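PDB 7M1B: galactose-binding-like protein from Bacteroides thetaiotaomicron, which is of unknown function but, as a SusE-like protein with a galactose-binding-like domain, probably binds carbohydrate and may take part in its breakdown. Local coordinates for residues A[126-131]-A[140-145]; A[111-116]-A[136-141]; A[167-172]-A[345-350]; A[266-271]-A[311-316]. One frame throughout, in Å; residues are numbered along the deposited sequence.

Overall arrangement
The four contacts run from a beta-sandwich domain into the galactose-binding-like domain. Contacts 1 and 2 lie about 10 Å apart by their centres and share Phe140 and Asp141: contact 1 packs the two sandwich sheets together, and contact 2 closes one end of that core with helix 109-115. Thr130 OG1 bonds to Ala113 O across 2.7 Å and joins them. Contact 3, with its centre about 12 Å from that of contact 1 and about 11 Å from that of contact 4, bridges the domains. Its loop 345-350 is bonded to segment 266-271 of contact 4, by Gln267 NE2 to Ile349 O at 3.0 Å and by Phe345 N to Ser269 O. Contacts 2 and 4 are the most distant pair, with nearest atoms about 17 Å apart.

Contact 1: A[126-131]-A[140-145]; sequences IYIHTT and FDVSTK
Ile128 and Val142 meet tip to tip in the core between two beta sheets, with Ile128 CD1 3.5 Å from Val142 CG2, tighter than usual for two carbons. Ile128 reaches this far because CG1 stands beside the backbone N (chi1 -66°) and the chain then runs on extended to CD1. Val142 uses both of its methyls: CG2 takes the close contact, while Val142 CG1 turns to Ile126 CD1 at a slacker 4.2 Å. At the other end of the interface Thr130 sends CG2 to the edge of the Phe140 ring, near its plane, 3.6 Å from Phe140 CZ and 3.8 Å from Phe140 CE2. The alternate residues Tyr127, His129, Asp141 and Ser143 lie outside this buried layer and are partly exposed, whereas Thr130, though polar, joins it by its methyl. The axes of the two strand segments come within 10.9 Å of each other and run roughly antiparallel, one from each sheet of a beta sandwich. Phe166 meets Phe140 edge-to-face from strand 163-168, which flanks 125-131, and Val180 of strand 176-183, beside 138-144, touches Ile128.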
loop_
_atom_site.group_PDB
_atom_site.type_symbol
_atom_site.label_atom_id
_atom_site.label_comp_id
_atom_site.label_asym_id
_atom_site.label_seq_id
_atom_site.Cartn_x
_atom_site.Cartn_y
_atom_site.Cartn_z
ATOM N N ILE A 126 4.611 -15.468 6.326
ATOM C CA ILE A 126 3.241 -15.830 6.619
ATOM C C ILE A 126 2.611 -14.728 7.472
ATOM O O ILE A 126 3.311 -13.966 8.163
ATOM C CB ILE A 126 3.167 -17.208 7.308
ATOM C CG1 ILE A 126 4.070 -17.214 8.546
ATOM C CG2 ILE A 126 3.505 -18.316 6.316
ATOM C CD1 ILE A 126 3.811 -18.434 9.476
ATOM N N TYR A 127 1.295 -14.662 7.355
ATOM C CA TYR A 127 0.482 -13.780 8.172
ATOM C C TYR A 127 -0.385 -14.649 9.075
ATOM O O TYR A 127 -1.129 -15.487 8.572
ATOM C CB TYR A 127 -0.353 -12.847 7.291
ATOM C CG TYR A 127 -1.346 -11.978 8.005
ATOM C CD1 TYR A 127 -0.910 -10.969 8.862
ATOM C CD2 TYR A 127 -2.716 -12.176 7.839
ATOM C CE1 TYR A 127 -1.814 -10.160 9.519
ATOM C CE2 TYR A 127 -3.632 -11.377 8.517
ATOM C CZ TYR A 127 -3.175 -10.362 9.353
ATOM O OH TYR A 127 -4.028 -9.569 10.100
ATOM N N ILE A 128 -0.293 -14.416 10.380
ATOM C CA ILE A 128 -1.037 -15.219 11.363
ATOM C C ILE A 128 -2.130 -14.364 11.980
ATOM O O ILE A 128 -1.831 -13.264 12.442
ATOM C CB ILE A 128 -0.082 -15.743 12.442
ATOM C CG1 ILE A 128 0.911 -16.730 11.833
ATOM C CG2 ILE A 128 -0.889 -16.420 13.550
ATOM C CD1 ILE A 128 2.071 -17.087 12.725
ATOM N N HIS A 129 -3.381 -14.833 11.947
ATOM C CA HIS A 129 -4.476 -14.075 12.538
ATOM C C HIS A 129 -5.380 -14.991 13.358
ATOM O O HIS A 129 -5.601 -16.152 13.021
ATOM C CB HIS A 129 -5.239 -13.183 11.547
ATOM C CG HIS A 129 -5.665 -13.839 10.284
ATOM N ND1 HIS A 129 -6.997 -13.944 9.914
ATOM C CD2 HIS A 129 -4.936 -14.391 9.286
ATOM C CE1 HIS A 129 -7.068 -14.536 8.725
ATOM N NE2 HIS A 129 -5.811 -14.831 8.334
ATOM N N THR A 130 -5.883 -14.442 14.464
ATOM C CA THR A 130 -6.844 -15.181 15.294
ATOM C C THR A 130 -7.677 -14.194 16.083
ATOM O O THR A 130 -7.472 -12.990 15.921
ATOM C CB THR A 130 -6.173 -16.301 16.100
ATOM O OG1 THR A 130 -7.197 -17.187 16.553
ATOM C CG2 THR A 130 -5.331 -15.775 17.240
ATOM N N THR A 131 -8.583 -14.731 16.922
ATOM C CA THR A 131 -9.504 -13.906 17.702
ATOM C C THR A 131 -9.247 -14.035 19.199
ATOM O O THR A 131 -8.784 -15.064 19.727
ATOM C CB THR A 131 -10.963 -14.195 17.323
ATOM O OG1 THR A 131 -11.816 -13.285 18.026
ATOM C CG2 THR A 131 -11.338 -15.620 17.668
ATOM N N PHE A 140 2.611 -16.148 21.124
ATOM C CA PHE A 140 2.613 -17.059 20.000
ATOM C C PHE A 140 4.050 -17.450 19.692
ATOM O O PHE A 140 4.876 -16.566 19.494
ATOM C CB PHE A 140 1.983 -16.354 18.802
ATOM C CG PHE A 140 0.499 -16.091 18.910
ATOM C CD1 PHE A 140 0.001 -15.063 19.716
ATOM C CD2 PHE A 140 -0.418 -16.869 18.206
ATOM C CE1 PHE A 140 -1.362 -14.799 19.772
ATOM C CE2 PHE A 140 -1.782 -16.595 18.246
ATOM C CZ PHE A 140 -2.253 -15.560 19.018
ATOM N N ASP A 141 4.338 -18.761 19.688
ATOM C CA ASP A 141 5.684 -19.222 19.356
ATOM C C ASP A 141 5.608 -19.845 17.968
ATOM O O ASP A 141 4.872 -20.821 17.783
ATOM C CB ASP A 141 6.178 -20.298 20.336
ATOM C CG ASP A 141 6.515 -19.731 21.702
ATOM O OD1 ASP A 141 7.208 -18.674 21.736
ATOM O OD2 ASP A 141 6.061 -20.331 22.719
ATOM N N VAL A 142 6.370 -19.305 16.999
ATOM C CA VAL A 142 6.200 -19.744 15.607
ATOM C C VAL A 142 7.505 -20.389 15.114
ATOM O O VAL A 142 8.606 -19.719 15.156
ATOM C CB VAL A 142 5.791 -18.608 14.639
ATOM C CG1 VAL A 142 5.667 -19.143 13.220
ATOM C CG2 VAL A 142 4.494 -17.941 15.079
ATOM N N SER A 143 7.402 -21.696 14.782
ATOM C CA SER A 143 8.602 -22.475 14.498
ATOM C C SER A 143 8.692 -22.829 13.022
ATOM O O SER A 143 7.675 -23.007 12.343
ATOM C CB SER A 143 8.667 -23.723 15.360
ATOM O OG SER A 143 8.541 -23.406 16.742
ATOM N N THR A 144 9.937 -22.923 12.544
ATOM C CA THR A 144 10.209 -23.491 11.233
ATOM C C THR A 144 11.383 -24.447 11.404
ATOM O O THR A 144 12.039 -24.438 12.454
ATOM C CB THR A 144 10.396 -22.438 10.122
ATOM O OG1 THR A 144 11.591 -21.691 10.404
ATOM C CG2 THR A 144 9.229 -21.482 9.983
ATOM N N LYS A 145 11.618 -25.281 10.384
ATOM C CA LYS A 145 12.651 -26.303 10.458
ATOM C C LYS A 145 14.006 -25.697 10.063
ATOM O O LYS A 145 14.010 -24.842 9.146
ATOM C CB LYS A 145 12.284 -27.527 9.611
ATOM C CG LYS A 145 11.146 -28.395 10.146
ATOM C CD LYS A 145 11.179 -29.818 9.592
ATOM C CE LYS A 145 9.913 -30.613 9.858
ATOM N NZ LYS A 145 8.968 -30.599 8.713
#

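Contact 2: A[111-116]-A[136-141]; sequences LTAIEE and NYLIFD
Ala113 O accepts a hydrogen bond from Thr130 OG1, which ties helix 109-115 to strand 125-131 just where Ala113 also meets Leu138 of strand 138-144. The helix lies across one end of the beta sandwich and plugs the mouth between its two sheets. At its end, Glu115 N bonds to Leu111 O at 2.9 Å and Glu116 N to Thr112 O at 3.0 Å, after which Glu116 leaves helical geometry and the chain heads for strand 118-122. Ala113 turns its methyl to the strand, and this single carbon makes all of the contacts of 111-116 with 136-141. It touches two residues of alternate position, Leu138 and Phe140. Leu138 has CG beside the backbone N (chi1 -64°) and an extended second torsion, which carries CD1 out to the helix. The methyl meets the Phe140 ring obliquely and less closely. Val182 of strand 176-183 touches Leu138, Phe140 and Ile114, so the helix is seated on the sandwich core by apolar groups. The CA atoms of Ala113 and Leu138 are 8.4 Å apart, while Ala113 CB sits 3.8 Å from Leu138 CD1 and 4.4 Å from Phe140 CZ.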
loop_
_atom_site.group_PDB
_atom_site.type_symbol
_atom_site.label_atom_id
_atom_site.label_comp_id
_atom_site.label_asym_id
_atom_site.label_seq_id
_atom_site.Cartn_x
_atom_site.Cartn_y
_atom_site.Cartn_z
ATOM N N LEU A 111 -6.925 -21.402 23.913
ATOM C CA LEU A 111 -7.605 -22.474 23.206
ATOM C C LEU A 111 -8.419 -21.899 22.049
ATOM O O LEU A 111 -8.373 -22.436 20.931
ATOM C CB LEU A 111 -8.500 -23.240 24.200
ATOM C CG LEU A 111 -7.802 -24.302 25.055
ATOM C CD1 LEU A 111 -8.812 -25.079 25.904
ATOM C CD2 LEU A 111 -6.985 -25.264 24.190
ATOM N N THR A 112 -9.192 -20.839 22.329
ATOM C CA THR A 112 -9.919 -20.152 21.271
ATOM C C THR A 112 -8.911 -19.665 20.238
ATOM O O THR A 112 -9.176 -19.786 19.042
ATOM C CB THR A 112 -10.726 -18.959 21.797
ATOM O OG1 THR A 112 -11.761 -19.528 22.593
ATOM C CG2 THR A 112 -11.405 -18.157 20.707
ATOM N N ALA A 113 -7.745 -19.201 20.721
ATOM C CA ALA A 113 -6.748 -18.679 19.780
ATOM C C ALA A 113 -6.252 -19.739 18.790
ATOM O O ALA A 113 -6.183 -19.471 17.606
ATOM C CB ALA A 113 -5.573 -18.031 20.482
ATOM N N ILE A 114 -5.904 -20.926 19.303
ATOM C CA ILE A 114 -5.400 -22.001 18.439
ATOM C C ILE A 114 -6.520 -22.567 17.546
ATOM O O ILE A 114 -6.278 -22.939 16.395
ATOM C CB ILE A 114 -4.658 -23.095 19.240
ATOM C CG1 ILE A 114 -3.611 -23.837 18.401
ATOM C CG2 ILE A 114 -5.650 -24.094 19.849
ATOM C CD1 ILE A 114 -2.424 -23.010 17.935
ATOM N N GLU A 115 -7.766 -22.547 18.056
ATOM C CA GLU A 115 -8.899 -23.140 17.355
ATOM C C GLU A 115 -9.383 -22.291 16.179
ATOM O O GLU A 115 -9.787 -22.826 15.141
ATOM C CB GLU A 115 -9.992 -23.619 18.301
ATOM C CG GLU A 115 -9.525 -24.808 19.115
ATOM C CD GLU A 115 -10.524 -25.295 20.154
ATOM O OE1 GLU A 115 -11.763 -25.045 19.955
ATOM O OE2 GLU A 115 -10.050 -25.883 21.212
ATOM N N GLU A 116 -9.286 -20.966 16.314
ATOM C CA GLU A 116 -9.779 -20.029 15.321
ATOM C C GLU A 116 -8.640 -19.509 14.424
ATOM O O GLU A 116 -8.880 -18.592 13.641
ATOM C CB GLU A 116 -10.483 -18.869 16.025
ATOM C CG GLU A 116 -11.706 -19.325 16.831
ATOM C CD GLU A 116 -12.818 -19.781 15.900
ATOM O OE1 GLU A 116 -13.070 -19.102 14.854
ATOM O OE2 GLU A 116 -13.408 -20.830 16.206
ATOM N N ASN A 136 -7.104 -10.933 26.096
ATOM C CA ASN A 136 -6.227 -11.618 27.024
ATOM C C ASN A 136 -4.836 -11.557 26.424
ATOM O O ASN A 136 -4.640 -11.296 25.231
ATOM C CB ASN A 136 -6.649 -13.064 27.276
ATOM C CG ASN A 136 -7.958 -13.097 28.039
ATOM O OD1 ASN A 136 -9.018 -13.286 27.435
ATOM N ND2 ASN A 136 -7.876 -12.790 29.328
ATOM N N TYR A 137 -3.875 -11.852 27.274
ATOM C CA TYR A 137 -2.470 -11.752 26.931
ATOM C C TYR A 137 -1.965 -13.114 26.483
ATOM O O TYR A 137 -1.948 -14.071 27.215
ATOM C CB TYR A 137 -1.653 -11.132 28.060
ATOM C CG TYR A 137 -0.187 -10.857 27.815
ATOM C CD1 TYR A 137 0.220 -9.652 27.256
ATOM C CD2 TYR A 137 0.794 -11.781 28.143
ATOM C CE1 TYR A 137 1.559 -9.371 27.017
ATOM C CE2 TYR A 137 2.139 -11.506 27.938
ATOM C CZ TYR A 137 2.530 -10.287 27.408
ATOM O OH TYR A 137 3.865 -10.052 27.152
ATOM N N LEU A 138 -1.644 -13.222 25.185
ATOM C CA LEU A 138 -1.315 -14.484 24.535
ATOM C C LEU A 138 0.127 -14.345 24.028
ATOM O O LEU A 138 0.568 -13.188 23.927
ATOM C CB LEU A 138 -2.335 -14.728 23.398
ATOM C CG LEU A 138 -3.801 -14.906 23.848
ATOM C CD1 LEU A 138 -4.701 -14.966 22.603
ATOM C CD2 LEU A 138 -3.988 -16.185 24.695
ATOM N N ILE A 139 0.838 -15.482 23.938
ATOM C CA ILE A 139 2.230 -15.588 23.434
ATOM C C ILE A 139 2.231 -16.617 22.309
ATOM O O ILE A 139 1.862 -17.783 22.510
ATOM C CB ILE A 139 3.141 -16.020 24.617
ATOM C CG1 ILE A 139 2.726 -15.343 25.929
ATOM C CG2 ILE A 139 4.638 -15.752 24.309
ATOM C CD1 ILE A 139 3.039 -13.862 25.990
ATOM N N PHE A 140 2.611 -16.148 21.124
ATOM C CA PHE A 140 2.613 -17.059 20.000
ATOM C C PHE A 140 4.050 -17.450 19.692
ATOM O O PHE A 140 4.876 -16.566 19.494
ATOM C CB PHE A 140 1.983 -16.354 18.802
ATOM C CG PHE A 140 0.499 -16.091 18.910
ATOM C CD1 PHE A 140 0.001 -15.063 19.716
ATOM C CD2 PHE A 140 -0.418 -16.869 18.206
ATOM C CE1 PHE A 140 -1.362 -14.799 19.772
ATOM C CE2 PHE A 140 -1.782 -16.595 18.246
ATOM C CZ PHE A 140 -2.253 -15.560 19.018
ATOM N N ASP A 141 4.338 -18.761 19.688
ATOM C CA ASP A 141 5.684 -19.222 19.356
ATOM C C ASP A 141 5.608 -19.845 17.968
ATOM O O ASP A 141 4.872 -20.821 17.783
ATOM C CB ASP A 141 6.178 -20.298 20.336
ATOM C CG ASP A 141 6.515 -19.731 21.702
ATOM O OD1 ASP A 141 7.208 -18.674 21.736
ATOM O OD2 ASP A 141 6.061 -20.331 22.719
#

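Contact 3: A[167-172]-A[345-350]; sequences TLRGFS and FLADIP
Thr167, near the end of strand 163-168, and Ala347, in the loop between strands 341-344 and 352-362, bring their CA atoms to 7.5 Å. The loop bends sharply here: Asp348 is the centre of an inverse gamma turn, with a weak bond from Ile349 N to Ala347 O at 2.9 Å. Ala347 turns its methyl to the other segment, and this carbon is shared by two partners. Thr167 CG2 lies 3.5 Å from Ala347 CB; it stands beside the backbone N, with OG1 taking the place between N and the carbonyl carbon (chi1 72°). Arg169, two residues on, runs out extended from CG to NE and sets NH2 at 3.5 Å from the same Ala347 CB, its guanidinium meeting the methyl obliquely. The other terminal nitrogen, NH1, is hydrogen-bonded to Phe123 O, which helps to hold the group in position. Tyr127 of strand 125-131 touches both Thr167 and Asp348 and widens the join between the two domains. With no hydrogen bond or salt bridge between the segments, this surface part of the domain interface rests on van der Waals contact with one methyl, and the arginine contributes its reach while NH1 is bonded within its own domain.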
loop_
_atom_site.group_PDB
_atom_site.type_symbol
_atom_site.label_atom_id
_atom_site.label_comp_id
_atom_site.label_asym_id
_atom_site.label_seq_id
_atom_site.Cartn_x
_atom_site.Cartn_y
_atom_site.Cartn_z
ATOM N N THR A 167 3.094 -10.871 11.342
ATOM C CA THR A 167 3.737 -11.540 10.217
ATOM C C THR A 167 5.112 -12.031 10.642
ATOM O O THR A 167 5.762 -11.457 11.530
ATOM C CB THR A 167 3.886 -10.657 8.975
ATOM O OG1 THR A 167 4.898 -9.681 9.232
ATOM C CG2 THR A 167 2.587 -9.984 8.614
ATOM N N LEU A 168 5.549 -13.090 9.974
ATOM C CA LEU A 168 6.950 -13.471 9.987
ATOM C C LEU A 168 7.423 -13.377 8.548
ATOM O O LEU A 168 6.773 -13.940 7.667
ATOM C CB LEU A 168 7.072 -14.956 10.300
ATOM C CG LEU A 168 7.100 -15.382 11.746
ATOM C CD1 LEU A 168 5.674 -15.653 12.216
ATOM C CD2 LEU A 168 7.948 -16.644 11.827
ATOM N N ARG A 169 8.618 -12.816 8.345
ATOM C CA ARG A 169 9.151 -12.656 7.002
ATOM C C ARG A 169 10.552 -13.263 6.980
ATOM O O ARG A 169 10.982 -13.876 7.962
ATOM C CB ARG A 169 9.095 -11.174 6.583
ATOM C CG ARG A 169 7.669 -10.646 6.439
ATOM C CD ARG A 169 7.639 -9.507 5.458
ATOM N NE ARG A 169 6.553 -8.637 5.879
ATOM C CZ ARG A 169 5.394 -8.513 5.282
ATOM N NH1 ARG A 169 5.151 -9.114 4.129
ATOM N NH2 ARG A 169 4.535 -7.644 5.793
ATOM N N GLY A 170 11.235 -13.140 5.838
ATOM C CA GLY A 170 12.574 -13.686 5.668
ATOM C C GLY A 170 12.586 -15.044 4.971
ATOM O O GLY A 170 13.612 -15.716 4.997
ATOM N N PHE A 171 11.482 -15.443 4.328
ATOM C CA PHE A 171 11.404 -16.775 3.770
ATOM C C PHE A 171 11.334 -16.732 2.238
ATOM O O PHE A 171 10.692 -15.894 1.618
ATOM C CB PHE A 171 10.158 -17.512 4.250
ATOM C CG PHE A 171 10.236 -17.839 5.714
ATOM C CD1 PHE A 171 10.878 -19.002 6.130
ATOM C CD2 PHE A 171 9.806 -16.924 6.661
ATOM C CE1 PHE A 171 11.013 -19.301 7.473
ATOM C CE2 PHE A 171 9.922 -17.225 8.014
ATOM C CZ PHE A 171 10.543 -18.400 8.412
ATOM N N SER A 172 11.937 -17.729 1.641
ATOM C CA SER A 172 11.896 -17.911 0.209
ATOM C C SER A 172 10.487 -18.308 -0.284
ATOM O O SER A 172 9.740 -18.955 0.440
ATOM C CB SER A 172 12.977 -18.940 -0.134
ATOM O OG SER A 172 12.708 -20.197 0.466
ATOM N N PHE A 345 2.937 -1.788 1.370
ATOM C CA PHE A 345 1.562 -1.870 1.819
ATOM C C PHE A 345 1.466 -2.623 3.118
ATOM O O PHE A 345 2.354 -3.424 3.435
ATOM C CB PHE A 345 0.702 -2.687 0.865
ATOM C CG PHE A 345 0.344 -1.884 -0.346
ATOM C CD1 PHE A 345 -0.593 -0.824 -0.223
ATOM C CD2 PHE A 345 1.011 -2.044 -1.558
ATOM C CE1 PHE A 345 -0.872 -0.037 -1.318
ATOM C CE2 PHE A 345 0.669 -1.277 -2.658
ATOM C CZ PHE A 345 -0.275 -0.273 -2.527
ATOM N N LEU A 346 0.321 -2.402 3.786
ATOM C CA LEU A 346 0.033 -3.172 4.993
ATOM C C LEU A 346 -0.114 -4.669 4.649
ATOM O O LEU A 346 -0.521 -4.980 3.528
ATOM C CB LEU A 346 -1.194 -2.599 5.750
ATOM C CG LEU A 346 -1.168 -1.126 6.164
ATOM C CD1 LEU A 346 -2.601 -0.633 6.372
ATOM C CD2 LEU A 346 -0.351 -0.906 7.443
ATOM N N ALA A 347 0.344 -5.581 5.547
ATOM C CA ALA A 347 0.139 -7.027 5.393
ATOM C C ALA A 347 -1.332 -7.450 5.560
ATOM O O ALA A 347 -1.825 -8.375 4.886
ATOM C CB ALA A 347 1.064 -7.823 6.279
ATOM N N ASP A 348 -2.067 -6.744 6.417
ATOM C CA ASP A 348 -3.411 -7.178 6.784
ATOM C C ASP A 348 -4.408 -6.526 5.826
ATOM O O ASP A 348 -5.282 -5.782 6.237
ATOM C CB ASP A 348 -3.619 -6.887 8.266
ATOM C CG ASP A 348 -3.355 -5.428 8.624
ATOM O OD1 ASP A 348 -2.541 -4.765 7.919
ATOM O OD2 ASP A 348 -3.991 -4.943 9.572
ATOM N N ILE A 349 -4.174 -6.641 4.516
ATOM C CA ILE A 349 -5.103 -5.996 3.599
ATOM C C ILE A 349 -5.701 -7.126 2.761
ATOM O O ILE A 349 -5.060 -8.171 2.640
ATOM C CB ILE A 349 -4.407 -4.909 2.731
ATOM C CG1 ILE A 349 -3.218 -5.511 1.963
ATOM C CG2 ILE A 349 -4.014 -3.676 3.570
ATOM C CD1 ILE A 349 -2.618 -4.616 0.860
ATOM N N PRO A 350 -6.921 -6.967 2.209
ATOM C CA PRO A 350 -7.564 -7.981 1.389
ATOM C C PRO A 350 -6.982 -7.820 -0.021
ATOM O O PRO A 350 -6.395 -6.766 -0.320
ATOM C CB PRO A 350 -9.049 -7.540 1.373
ATOM C CG PRO A 350 -9.041 -6.051 1.642
ATOM C CD PRO A 350 -7.750 -5.750 2.366
#

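Contact 4: A[266-271]-A[311-316]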
loop_
_atom_site.group_PDB
_atom_site.type_symbol
_atom_site.label_atom_id
_atom_site.label_comp_id
_atom_site.label_asym_id
_atom_site.label_seq_id
_atom_site.Cartn_x
_atom_site.Cartn_y
_atom_site.Cartn_z
ATOM N N ALA A 266 -5.416 -8.360 -7.049
ATOM C CA ALA A 266 -4.096 -8.771 -6.576
ATOM C C ALA A 266 -3.958 -8.532 -5.081
ATOM O O ALA A 266 -4.557 -7.625 -4.551
ATOM C CB ALA A 266 -3.010 -8.027 -7.346
ATOM N N GLN A 267 -3.098 -9.337 -4.449
ATOM C CA GLN A 267 -2.568 -9.093 -3.117
ATOM C C GLN A 267 -1.362 -8.185 -3.283
ATOM O O GLN A 267 -0.400 -8.578 -3.939
ATOM C CB GLN A 267 -2.167 -10.446 -2.458
ATOM C CG GLN A 267 -1.907 -10.310 -0.951
ATOM C CD GLN A 267 -3.108 -9.942 -0.107
ATOM O OE1 GLN A 267 -4.198 -10.517 -0.197
ATOM N NE2 GLN A 267 -2.898 -8.977 0.768
ATOM N N LEU A 268 -1.410 -6.938 -2.773
ATOM C CA LEU A 268 -0.375 -5.962 -3.054
ATOM C C LEU A 268 0.756 -6.012 -2.037
ATOM O O LEU A 268 0.526 -6.106 -0.799
ATOM C CB LEU A 268 -1.022 -4.576 -3.062
ATOM C CG LEU A 268 -1.999 -4.342 -4.207
ATOM C CD1 LEU A 268 -2.630 -2.920 -4.138
ATOM C CD2 LEU A 268 -1.308 -4.507 -5.577
ATOM N N SER A 269 1.970 -5.819 -2.533
ATOM C CA SER A 269 3.184 -5.756 -1.743
ATOM C C SER A 269 3.667 -4.325 -1.557
ATOM O O SER A 269 3.949 -3.918 -0.451
ATOM C CB SER A 269 4.288 -6.644 -2.259
ATOM O OG SER A 269 4.580 -6.305 -3.637
ATOM N N ARG A 270 3.873 -3.619 -2.653
ATOM C CA ARG A 270 4.458 -2.279 -2.579
ATOM C C ARG A 270 4.215 -1.563 -3.909
ATOM O O ARG A 270 3.697 -2.173 -4.859
ATOM C CB ARG A 270 5.977 -2.500 -2.397
ATOM C CG ARG A 270 6.670 -3.119 -3.606
ATOM C CD ARG A 270 8.155 -3.455 -3.277
ATOM N NE ARG A 270 8.871 -3.960 -4.459
ATOM C CZ ARG A 270 9.467 -3.270 -5.451
ATOM N NH1 ARG A 270 9.495 -1.944 -5.480
ATOM N NH2 ARG A 270 10.040 -3.951 -6.430
ATOM N N PHE A 271 4.440 -0.240 -3.925
ATOM C CA PHE A 271 4.402 0.456 -5.200
ATOM C C PHE A 271 5.519 1.494 -5.218
ATOM O O PHE A 271 6.112 1.823 -4.188
ATOM C CB PHE A 271 3.008 1.097 -5.411
ATOM C CG PHE A 271 2.662 2.281 -4.528
ATOM C CD1 PHE A 271 2.224 2.114 -3.199
ATOM C CD2 PHE A 271 2.939 3.579 -4.965
ATOM C CE1 PHE A 271 1.931 3.225 -2.394
ATOM C CE2 PHE A 271 2.639 4.681 -4.161
ATOM C CZ PHE A 271 2.200 4.518 -2.835
ATOM N N THR A 311 -11.369 0.009 1.620
ATOM C CA THR A 311 -10.483 -0.395 2.719
ATOM C C THR A 311 -9.167 0.373 2.583
ATOM O O THR A 311 -8.617 0.506 1.453
ATOM C CB THR A 311 -10.165 -1.908 2.676
ATOM O OG1 THR A 311 -11.406 -2.595 2.771
ATOM C CG2 THR A 311 -9.238 -2.352 3.778
ATOM N N LYS A 312 -8.655 0.897 3.688
ATOM C CA LYS A 312 -7.371 1.567 3.646
ATOM C C LYS A 312 -6.224 0.553 3.568
ATOM O O LYS A 312 -6.187 -0.469 4.307
ATOM C CB LYS A 312 -7.195 2.488 4.847
ATOM C CG LYS A 312 -6.032 3.457 4.676
ATOM C CD LYS A 312 -5.932 4.467 5.801
ATOM C CE LYS A 312 -4.912 4.074 6.819
ATOM N NZ LYS A 312 -4.763 5.144 7.847
ATOM N N LEU A 313 -5.294 0.845 2.628
ATOM C CA LEU A 313 -4.182 -0.071 2.383
ATOM C C LEU A 313 -2.799 0.448 2.789
ATOM O O LEU A 313 -1.895 -0.391 2.953
ATOM C CB LEU A 313 -4.097 -0.374 0.872
ATOM C CG LEU A 313 -5.411 -0.753 0.191
ATOM C CD1 LEU A 313 -5.182 -0.959 -1.317
ATOM C CD2 LEU A 313 -6.105 -2.006 0.778
ATOM N N ALA A 314 -2.577 1.771 2.871
ATOM C CA ALA A 314 -1.239 2.312 3.155
ATOM C C ALA A 314 -1.385 3.777 3.514
ATOM O O ALA A 314 -2.311 4.454 3.046
ATOM C CB ALA A 314 -0.342 2.216 1.930
ATOM N N ASP A 315 -0.507 4.204 4.444
ATOM C CA ASP A 315 -0.260 5.613 4.705
ATOM C C ASP A 315 1.103 5.890 4.110
ATOM O O ASP A 315 2.074 5.094 4.294
ATOM C CB ASP A 315 -0.183 5.874 6.208
ATOM C CG ASP A 315 -1.505 5.650 6.911
ATOM O OD1 ASP A 315 -2.497 6.346 6.585
ATOM O OD2 ASP A 315 -1.502 4.852 7.837
ATOM N N CYS A 316 1.192 7.034 3.427
ATOM C CA CYS A 316 2.381 7.280 2.651
ATOM C C CYS A 316 2.850 8.712 2.828
ATOM O O CYS A 316 2.014 9.631 2.757
ATOM C CB CYS A 316 2.111 7.084 1.160
ATOM S SG CYS A 316 1.473 5.452 0.704
#
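Phe271 points the edge of its ring at Cys316, whose sulfur lies close to the ring plane, 84° off the ring normal and 4.9 Å from the centroid. Cys316 SG faces the CE1-CZ side of the Phe271 ring, 3.7 Å from CZ and 3.8 Å from CE1, a sulfur-aromatic contact made at the rim of the ring. With chi1 at 70°, CG of Phe271 sits between the backbone N and the carbonyl carbon, which turns the ring toward strand 311-317. The Phe271 ring also meets those of Phe343, Phe345 and Phe376, and Trp292 touches both Phe271 and Cys316. The two segments are not neighbours in the sheet: strands 292-297 and 352-362 intervene between 311-317 and 256-274, and the curling of the sheet brings these two strands to face each other, consistent with the beta jelly roll of galactose-binding-like domains. Their touching parts run nearly parallel, 17° apart. Nearer the start of both segments, Leu268 CD1 and Leu313 CD1 meet at 4.3 Å, a looser contact to which Val352 and Ile355 add their side chains by touching both leucines. Each segment has a classic beta bulge, at Ser269-Arg270 opposite Tyr377 and at Leu313-Ala314 opposite Val294. Across the second bulge, Lys312 NZ forms a salt bridge with Asp315 OD1 at 2.9 Å, approaching on the syn side of the carboxylate.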